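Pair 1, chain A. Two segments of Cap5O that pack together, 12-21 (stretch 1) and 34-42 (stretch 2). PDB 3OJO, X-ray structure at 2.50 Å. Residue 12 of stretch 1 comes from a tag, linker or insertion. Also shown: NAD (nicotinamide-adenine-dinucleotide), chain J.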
# COMPACT_ATOMS: atom_id res chain seq x y z
N SER A 12 -0.92 -28.94 32.77
CA SER A 12 -1.85 -28.85 33.90
C SER A 12 -1.79 -27.47 34.59
O SER A 12 -2.83 -26.94 34.99
CB SER A 12 -1.62 -29.97 34.91
OG SER A 12 -2.83 -30.62 35.28
N LYS A 13 -0.58 -26.88 34.69
CA LYS A 13 -0.38 -25.56 35.26
C LYS A 13 0.15 -24.56 34.22
O LYS A 13 1.06 -24.89 33.45
CB LYS A 13 0.55 -25.60 36.49
CG LYS A 13 0.49 -24.32 37.33
CD LYS A 13 1.56 -24.27 38.40
CE LYS A 13 1.63 -22.90 39.03
NZ LYS A 13 2.65 -22.04 38.39
N LEU A 14 -0.41 -23.34 34.22
CA LEU A 14 0.01 -22.27 33.31
C LEU A 14 0.27 -20.94 34.04
O LEU A 14 -0.54 -20.50 34.84
CB LEU A 14 -0.99 -22.09 32.16
CG LEU A 14 -1.01 -20.76 31.39
CD1 LEU A 14 0.22 -20.57 30.56
CD2 LEU A 14 -2.15 -20.71 30.47
N THR A 15 1.40 -20.31 33.72
CA THR A 15 1.73 -19.00 34.22
C THR A 15 1.61 -17.97 33.07
O THR A 15 2.18 -18.16 31.97
CB THR A 15 3.09 -19.00 34.90
OG1 THR A 15 3.09 -20.02 35.90
CG2 THR A 15 3.41 -17.67 35.53
N VAL A 16 0.85 -16.89 33.32
CA VAL A 16 0.69 -15.79 32.37
C VAL A 16 1.48 -14.60 32.95
O VAL A 16 1.14 -14.11 34.02
CB VAL A 16 -0.80 -15.45 32.07
CG1 VAL A 16 -0.90 -14.23 31.17
CG2 VAL A 16 -1.54 -16.65 31.46
N VAL A 17 2.53 -14.18 32.27
CA VAL A 17 3.37 -13.06 32.70
C VAL A 17 2.91 -11.77 32.00
O VAL A 17 3.09 -11.62 30.79
CB VAL A 17 4.87 -13.37 32.49
CG1 VAL A 17 5.76 -12.25 33.02
CG2 VAL A 17 5.24 -14.70 33.12
N GLY A 18 2.31 -10.88 32.77
CA GLY A 18 1.74 -9.63 32.28
C GLY A 18 0.24 -9.76 32.33
O GLY A 18 -0.33 -10.66 31.71
N LEU A 19 -0.41 -8.93 33.14
CA LEU A 19 -1.87 -9.01 33.30
C LEU A 19 -2.63 -7.76 32.86
O LEU A 19 -3.44 -7.23 33.63
CB LEU A 19 -2.24 -9.41 34.74
CG LEU A 19 -1.67 -10.72 35.24
CD1 LEU A 19 -1.83 -10.81 36.71
CD2 LEU A 19 -2.31 -11.91 34.58
N GLY A 20 -2.37 -7.33 31.64
CA GLY A 20 -3.08 -6.19 31.05
C GLY A 20 -4.24 -6.65 30.19
O GLY A 20 -4.86 -7.68 30.49
N TYR A 21 -4.51 -5.91 29.11
CA TYR A 21 -5.59 -6.19 28.16
C TYR A 21 -5.49 -7.52 27.44
O TYR A 21 -6.51 -8.10 27.08
CB TYR A 21 -5.82 -5.00 27.20
CG TYR A 21 -6.65 -3.92 27.88
CD1 TYR A 21 -8.04 -3.96 27.84
CD2 TYR A 21 -6.04 -2.91 28.62
CE1 TYR A 21 -8.81 -3.01 28.50
CE2 TYR A 21 -6.81 -1.96 29.31
CZ TYR A 21 -8.19 -2.01 29.24
OH TYR A 21 -8.95 -1.07 29.91
N GLY A 34 -10.62 -25.06 33.25
CA GLY A 34 -10.03 -25.98 34.22
C GLY A 34 -8.53 -25.99 34.41
O GLY A 34 -8.02 -26.82 35.17
N VAL A 35 -7.80 -25.08 33.74
CA VAL A 35 -6.34 -25.00 33.88
C VAL A 35 -6.00 -24.18 35.14
O VAL A 35 -6.68 -23.19 35.42
CB VAL A 35 -5.67 -24.43 32.60
CG1 VAL A 35 -4.15 -24.51 32.68
CG2 VAL A 35 -6.17 -25.15 31.35
N ASP A 36 -4.98 -24.61 35.92
CA ASP A 36 -4.53 -23.92 37.14
C ASP A 36 -3.60 -22.83 36.66
O ASP A 36 -2.52 -23.11 36.11
CB ASP A 36 -3.82 -24.88 38.12
CG ASP A 36 -4.63 -26.11 38.47
OD1 ASP A 36 -5.82 -25.95 38.85
OD2 ASP A 36 -4.09 -27.24 38.34
N VAL A 37 -4.08 -21.58 36.79
CA VAL A 37 -3.42 -20.40 36.27
C VAL A 37 -2.87 -19.51 37.35
O VAL A 37 -3.59 -19.09 38.25
CB VAL A 37 -4.32 -19.61 35.26
CG1 VAL A 37 -3.56 -18.49 34.57
CG2 VAL A 37 -4.95 -20.52 34.21
N LEU A 38 -1.59 -19.15 37.20
CA LEU A 38 -0.92 -18.18 38.03
C LEU A 38 -0.70 -16.94 37.15
O LEU A 38 0.04 -16.99 36.16
CB LEU A 38 0.41 -18.71 38.58
CG LEU A 38 1.07 -17.97 39.77
CD1 LEU A 38 2.48 -17.59 39.53
CD2 LEU A 38 0.18 -16.99 40.52
N GLY A 39 -1.37 -15.85 37.51
CA GLY A 39 -1.22 -14.57 36.84
C GLY A 39 -0.06 -13.82 37.47
O GLY A 39 -0.01 -13.67 38.69
N VAL A 40 0.88 -13.35 36.64
CA VAL A 40 2.05 -12.62 37.09
C VAL A 40 2.08 -11.19 36.54
O VAL A 40 2.04 -11.01 35.32
CB VAL A 40 3.37 -13.39 36.79
CG1 VAL A 40 4.60 -12.55 37.14
CG2 VAL A 40 3.40 -14.71 37.52
N ASP A 41 2.20 -10.20 37.46
CA ASP A 41 2.34 -8.77 37.16
C ASP A 41 3.24 -8.07 38.19
O ASP A 41 3.11 -8.31 39.39
CB ASP A 41 0.99 -8.05 37.08
CG ASP A 41 1.03 -6.86 36.17
OD1 ASP A 41 1.69 -5.87 36.52
OD2 ASP A 41 0.44 -6.93 35.08
N ILE A 42 4.13 -7.19 37.71
CA ILE A 42 5.05 -6.40 38.54
C ILE A 42 4.35 -5.21 39.20
O ILE A 42 4.90 -4.64 40.14
CB ILE A 42 6.36 -6.00 37.80
CG1 ILE A 42 6.07 -5.36 36.44
CG2 ILE A 42 7.29 -7.21 37.66
CD1 ILE A 42 7.11 -4.39 35.95
PA NAD J . -0.85 -3.58 29.04
O1A NAD J . -0.03 -2.40 29.35
O2A NAD J . -2.30 -3.29 29.19
O5B NAD J . -0.43 -4.78 30.03
C5B NAD J . 0.91 -5.07 30.30
C4B NAD J . 0.99 -5.54 31.74
O4B NAD J . 2.18 -6.28 31.92
C3B NAD J . 0.98 -4.39 32.75
O3B NAD J . 0.06 -4.70 33.80
C2B NAD J . 2.39 -4.44 33.33
O2B NAD J . 2.47 -4.01 34.67
C1B NAD J . 2.75 -5.91 33.17
N9A NAD J . 4.21 -6.09 33.13
C8A NAD J . 5.12 -5.27 32.50
N7A NAD J . 6.35 -5.83 32.59
C5A NAD J . 6.23 -6.99 33.28
C6A NAD J . 7.17 -7.94 33.67
N6A NAD J . 8.45 -7.74 33.34
N1A NAD J . 6.75 -9.06 34.38
C2A NAD J . 5.42 -9.24 34.69
N3A NAD J . 4.49 -8.29 34.30
C4A NAD J . 4.89 -7.19 33.61
O3 NAD J . -0.47 -4.10 27.56
PN NAD J . -1.43 -5.01 26.66
O1N NAD J . -2.40 -4.11 25.98
O2N NAD J . -1.92 -6.17 27.45
O5D NAD J . -0.46 -5.53 25.52
C5D NAD J . 0.83 -6.01 25.82
C4D NAD J . 1.57 -6.18 24.50
O4D NAD J . 0.90 -7.12 23.67
C3D NAD J . 1.61 -4.93 23.63
O3D NAD J . 2.51 -3.91 24.03
C2D NAD J . 1.98 -5.54 22.31
O2D NAD J . 3.29 -6.04 22.39
C1D NAD J . 1.09 -6.77 22.31
N1N NAD J . -0.16 -6.41 21.60
C2N NAD J . -1.28 -5.98 22.27
C3N NAD J . -2.43 -5.61 21.55
C7N NAD J . -3.77 -5.56 22.22
O7N NAD J . -4.86 -6.17 21.56
N7N NAD J . -3.91 -4.93 23.40
C4N NAD J . -2.40 -5.65 20.14
C5N NAD J . -1.25 -6.05 19.47
C6N NAD J . -0.13 -6.41 20.22

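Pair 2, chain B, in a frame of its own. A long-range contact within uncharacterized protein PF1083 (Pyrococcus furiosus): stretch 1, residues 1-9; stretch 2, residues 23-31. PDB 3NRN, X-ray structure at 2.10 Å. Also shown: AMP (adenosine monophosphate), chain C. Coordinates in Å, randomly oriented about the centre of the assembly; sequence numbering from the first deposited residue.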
# COMPACT_ATOMS: atom_id res chain seq x y z
N MSE B 1 -0.60 17.63 -23.09
CA MSE B 1 -0.89 16.43 -23.94
C MSE B 1 -2.13 15.69 -23.47
O MSE B 1 -2.74 16.05 -22.46
CB MSE B 1 0.30 15.48 -23.91
CG MSE B 1 0.56 14.93 -22.53
SE MSE B 1 1.90 13.58 -22.55
CE MSE B 1 3.39 14.65 -23.18
N ARG B 2 -2.49 14.64 -24.19
CA ARG B 2 -3.66 13.83 -23.87
C ARG B 2 -3.23 12.57 -23.13
O ARG B 2 -2.43 11.78 -23.63
CB ARG B 2 -4.40 13.44 -25.16
CG ARG B 2 -5.88 13.21 -24.97
CD ARG B 2 -6.56 12.74 -26.26
NE ARG B 2 -6.20 13.55 -27.42
CZ ARG B 2 -5.27 13.23 -28.31
NH1 ARG B 2 -4.58 12.10 -28.18
NH2 ARG B 2 -5.01 14.03 -29.33
N ALA B 3 -3.78 12.39 -21.94
CA ALA B 3 -3.46 11.22 -21.14
C ALA B 3 -4.70 10.43 -20.78
O ALA B 3 -5.68 10.98 -20.27
CB ALA B 3 -2.73 11.65 -19.85
N VAL B 4 -4.66 9.13 -21.06
CA VAL B 4 -5.77 8.24 -20.73
C VAL B 4 -5.33 7.35 -19.58
O VAL B 4 -4.32 6.65 -19.68
CB VAL B 4 -6.18 7.33 -21.93
CG1 VAL B 4 -7.29 6.39 -21.49
CG2 VAL B 4 -6.64 8.18 -23.11
N VAL B 5 -6.08 7.37 -18.49
CA VAL B 5 -5.77 6.55 -17.33
C VAL B 5 -6.68 5.33 -17.30
O VAL B 5 -7.90 5.45 -17.35
CB VAL B 5 -5.96 7.36 -16.03
CG1 VAL B 5 -5.65 6.49 -14.82
CG2 VAL B 5 -5.06 8.59 -16.06
N VAL B 6 -6.08 4.14 -17.25
CA VAL B 6 -6.86 2.92 -17.21
C VAL B 6 -6.95 2.40 -15.79
O VAL B 6 -5.99 1.86 -15.25
CB VAL B 6 -6.25 1.81 -18.12
CG1 VAL B 6 -7.07 0.53 -18.01
CG2 VAL B 6 -6.22 2.28 -19.55
N GLY B 7 -8.13 2.57 -15.19
CA GLY B 7 -8.33 2.11 -13.82
C GLY B 7 -8.29 3.29 -12.87
O GLY B 7 -7.34 4.08 -12.90
N ALA B 8 -9.31 3.41 -12.03
CA ALA B 8 -9.36 4.52 -11.08
C ALA B 8 -8.95 4.12 -9.66
O ALA B 8 -9.70 4.33 -8.69
CB ALA B 8 -10.74 5.13 -11.07
N GLY B 9 -7.77 3.54 -9.54
CA GLY B 9 -7.28 3.17 -8.23
C GLY B 9 -6.44 4.34 -7.73
O GLY B 9 -6.36 5.38 -8.40
N GLY B 23 -2.02 21.10 -16.52
CA GLY B 23 -2.58 21.47 -17.80
C GLY B 23 -2.75 20.43 -18.88
O GLY B 23 -2.93 20.78 -20.05
N HIS B 24 -2.69 19.15 -18.53
CA HIS B 24 -2.88 18.12 -19.55
C HIS B 24 -4.34 17.71 -19.58
O HIS B 24 -5.07 17.92 -18.61
CB HIS B 24 -1.99 16.91 -19.27
CG HIS B 24 -0.53 17.24 -19.24
ND1 HIS B 24 0.14 17.53 -18.07
CD2 HIS B 24 0.37 17.39 -20.24
CE1 HIS B 24 1.40 17.84 -18.35
NE2 HIS B 24 1.56 17.76 -19.66
N GLU B 25 -4.75 17.12 -20.69
CA GLU B 25 -6.13 16.66 -20.85
C GLU B 25 -6.18 15.21 -20.36
O GLU B 25 -5.61 14.31 -20.99
CB GLU B 25 -6.53 16.75 -22.33
CG GLU B 25 -7.96 16.34 -22.62
CD GLU B 25 -8.20 16.15 -24.11
OE1 GLU B 25 -7.83 17.04 -24.89
OE2 GLU B 25 -8.78 15.10 -24.48
N ILE B 26 -6.86 15.00 -19.24
CA ILE B 26 -6.96 13.68 -18.62
C ILE B 26 -8.33 13.00 -18.71
O ILE B 26 -9.36 13.63 -18.48
CB ILE B 26 -6.59 13.76 -17.12
CG1 ILE B 26 -5.13 14.19 -16.95
CG2 ILE B 26 -6.87 12.42 -16.43
CD1 ILE B 26 -4.14 13.19 -17.45
N ILE B 27 -8.31 11.72 -19.03
CA ILE B 27 -9.54 10.93 -19.09
C ILE B 27 -9.30 9.62 -18.34
O ILE B 27 -8.50 8.78 -18.76
CB ILE B 27 -9.96 10.61 -20.55
CG1 ILE B 27 -10.28 11.91 -21.30
CG2 ILE B 27 -11.19 9.71 -20.54
CD1 ILE B 27 -10.72 11.70 -22.73
N VAL B 28 -9.98 9.46 -17.22
CA VAL B 28 -9.86 8.24 -16.43
C VAL B 28 -10.99 7.29 -16.82
O VAL B 28 -12.15 7.69 -16.89
CB VAL B 28 -9.95 8.55 -14.92
CG1 VAL B 28 -9.71 7.28 -14.11
CG2 VAL B 28 -8.92 9.63 -14.56
N LEU B 29 -10.63 6.04 -17.10
CA LEU B 29 -11.61 5.03 -17.48
C LEU B 29 -11.66 3.98 -16.37
O LEU B 29 -10.67 3.33 -16.07
CB LEU B 29 -11.20 4.38 -18.81
CG LEU B 29 -11.11 5.36 -19.99
CD1 LEU B 29 -10.70 4.63 -21.26
CD2 LEU B 29 -12.48 6.04 -20.20
N GLU B 30 -12.83 3.85 -15.76
CA GLU B 30 -13.03 2.92 -14.66
C GLU B 30 -14.05 1.86 -15.03
O GLU B 30 -15.17 2.17 -15.46
CB GLU B 30 -13.49 3.70 -13.42
CG GLU B 30 -13.97 2.86 -12.25
CD GLU B 30 -12.98 1.79 -11.84
OE1 GLU B 30 -11.75 2.05 -11.83
OE2 GLU B 30 -13.43 0.67 -11.50
N LYS B 31 -13.67 0.60 -14.85
CA LYS B 31 -14.53 -0.53 -15.17
C LYS B 31 -15.77 -0.64 -14.30
O LYS B 31 -16.87 -0.86 -14.81
CB LYS B 31 -13.71 -1.82 -15.08
CG LYS B 31 -14.48 -3.09 -15.31
CD LYS B 31 -13.55 -4.28 -15.04
CE LYS B 31 -14.29 -5.60 -15.16
NZ LYS B 31 -13.36 -6.76 -14.97
P AMP C . -6.49 -0.85 -7.66
O1P AMP C . -5.31 -0.18 -8.32
O2P AMP C . -6.36 -2.37 -7.81
O3P AMP C . -6.83 -0.33 -6.32
O5' AMP C . -7.62 -0.44 -8.71
C5' AMP C . -7.37 -0.60 -10.11
C4' AMP C . -8.69 -0.16 -10.74
O4' AMP C . -8.80 -0.60 -12.10
C3' AMP C . -9.93 -0.66 -10.02
O3' AMP C . -10.68 0.54 -9.73
C2' AMP C . -10.60 -1.56 -11.08
O2' AMP C . -12.04 -1.61 -11.05
C1' AMP C . -10.14 -0.87 -12.36
N9 AMP C . -10.02 -1.76 -13.54
C8 AMP C . -9.54 -3.03 -13.58
N7 AMP C . -9.51 -3.46 -14.87
C5 AMP C . -9.89 -2.44 -15.64
C6 AMP C . -10.08 -2.26 -17.09
N6 AMP C . -9.81 -3.31 -17.91
N1 AMP C . -10.50 -1.04 -17.51
C2 AMP C . -10.71 -0.01 -16.63
N3 AMP C . -10.62 -0.11 -15.27
C4 AMP C . -10.22 -1.30 -14.77

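Pair 1 and pair 2 share one backbone arrangement: two adjacent parallel strands, 13-17 beside 36-40 in pair 1 and 2-6 beside the strand that begins at Glu B25 in pair 2, whose directions differ by 19° and 17°. The N, CA and C atoms of 14 central residues superpose with an RMSD of 0.3 Å. The hydrogen-bond ladder keeps its register. Leu A14 N donates to Asp A36 O (2.8 Å) as Ala B3 N does to Glu B25 O (2.8 Å), and the ladder closes with Gly A18 N to Val A40 O (2.6 Å) and Gly B7 N to Leu B29 O (2.8 Å). At its start, the bond from Asp A36 N to Ser A12 O, a tag residue, is weak (3.3 Å), whereas Glu B25 N to Met B1 O is 2.9 Å.

On the face carrying Leu A14 and Val A16, matched by Ala B3 and Val B5, bulk is distributed differently. Leu A14 CB meets Val A35 CG1 at 4.0 Å. The smaller Ala B3 is instead met by Ile B26, matched to Val A37, whose CD1 comes to 3.2 Å from Ala B3 CB. Val A16 CG2 lies 4.1 Å from Val A37 CG1, and Val B5 CG2 4.3 Å from Ile B26 CG2; Val B5 CB also lies 4.0 Å from Val B28 CG2, a contact that Gly A39, lacking a side chain, cannot offer.

The clearest exchange follows at the end of this face. Leu A19 reaches over Gly A39, its CD1 3.6 Å from Gly A39 C, and a CB on that glycine would clash with Leu A19 CD2. In pair 2 the sizes are reversed: Ala B8 CB packs against Val B28 CG1 at 3.9 Å. Val B28 thus supplies from the second strand the bulk that Leu A19 supplies from the loop after the first.

On the other face, Thr A15 and Val B4 have side-chain centres only 0.5 Å apart. Thr A15 CG2 touches Val A40 CG2 at 3.6 Å, and Val B4 CG1 touches Leu B29 CD1 at 3.8 Å, so a methyl group fills the same role in each.

Next along the second stretch, Asp A41 and Glu B30 join the contact to the nucleotide. Leu A19 N donates to Asp A41 OD2 at 2.9 Å and Ala B8 N to Glu B30 OE1 at 2.8 Å. The same oxygens accept from the ribose, NAD O3B to Asp A41 OD2 at 2.6 Å and AMP O3' to Glu B30 OE1 at 2.8 Å. The longer glutamate folds, with chi2 at 52°, to bring its carboxylate to nearly the same place.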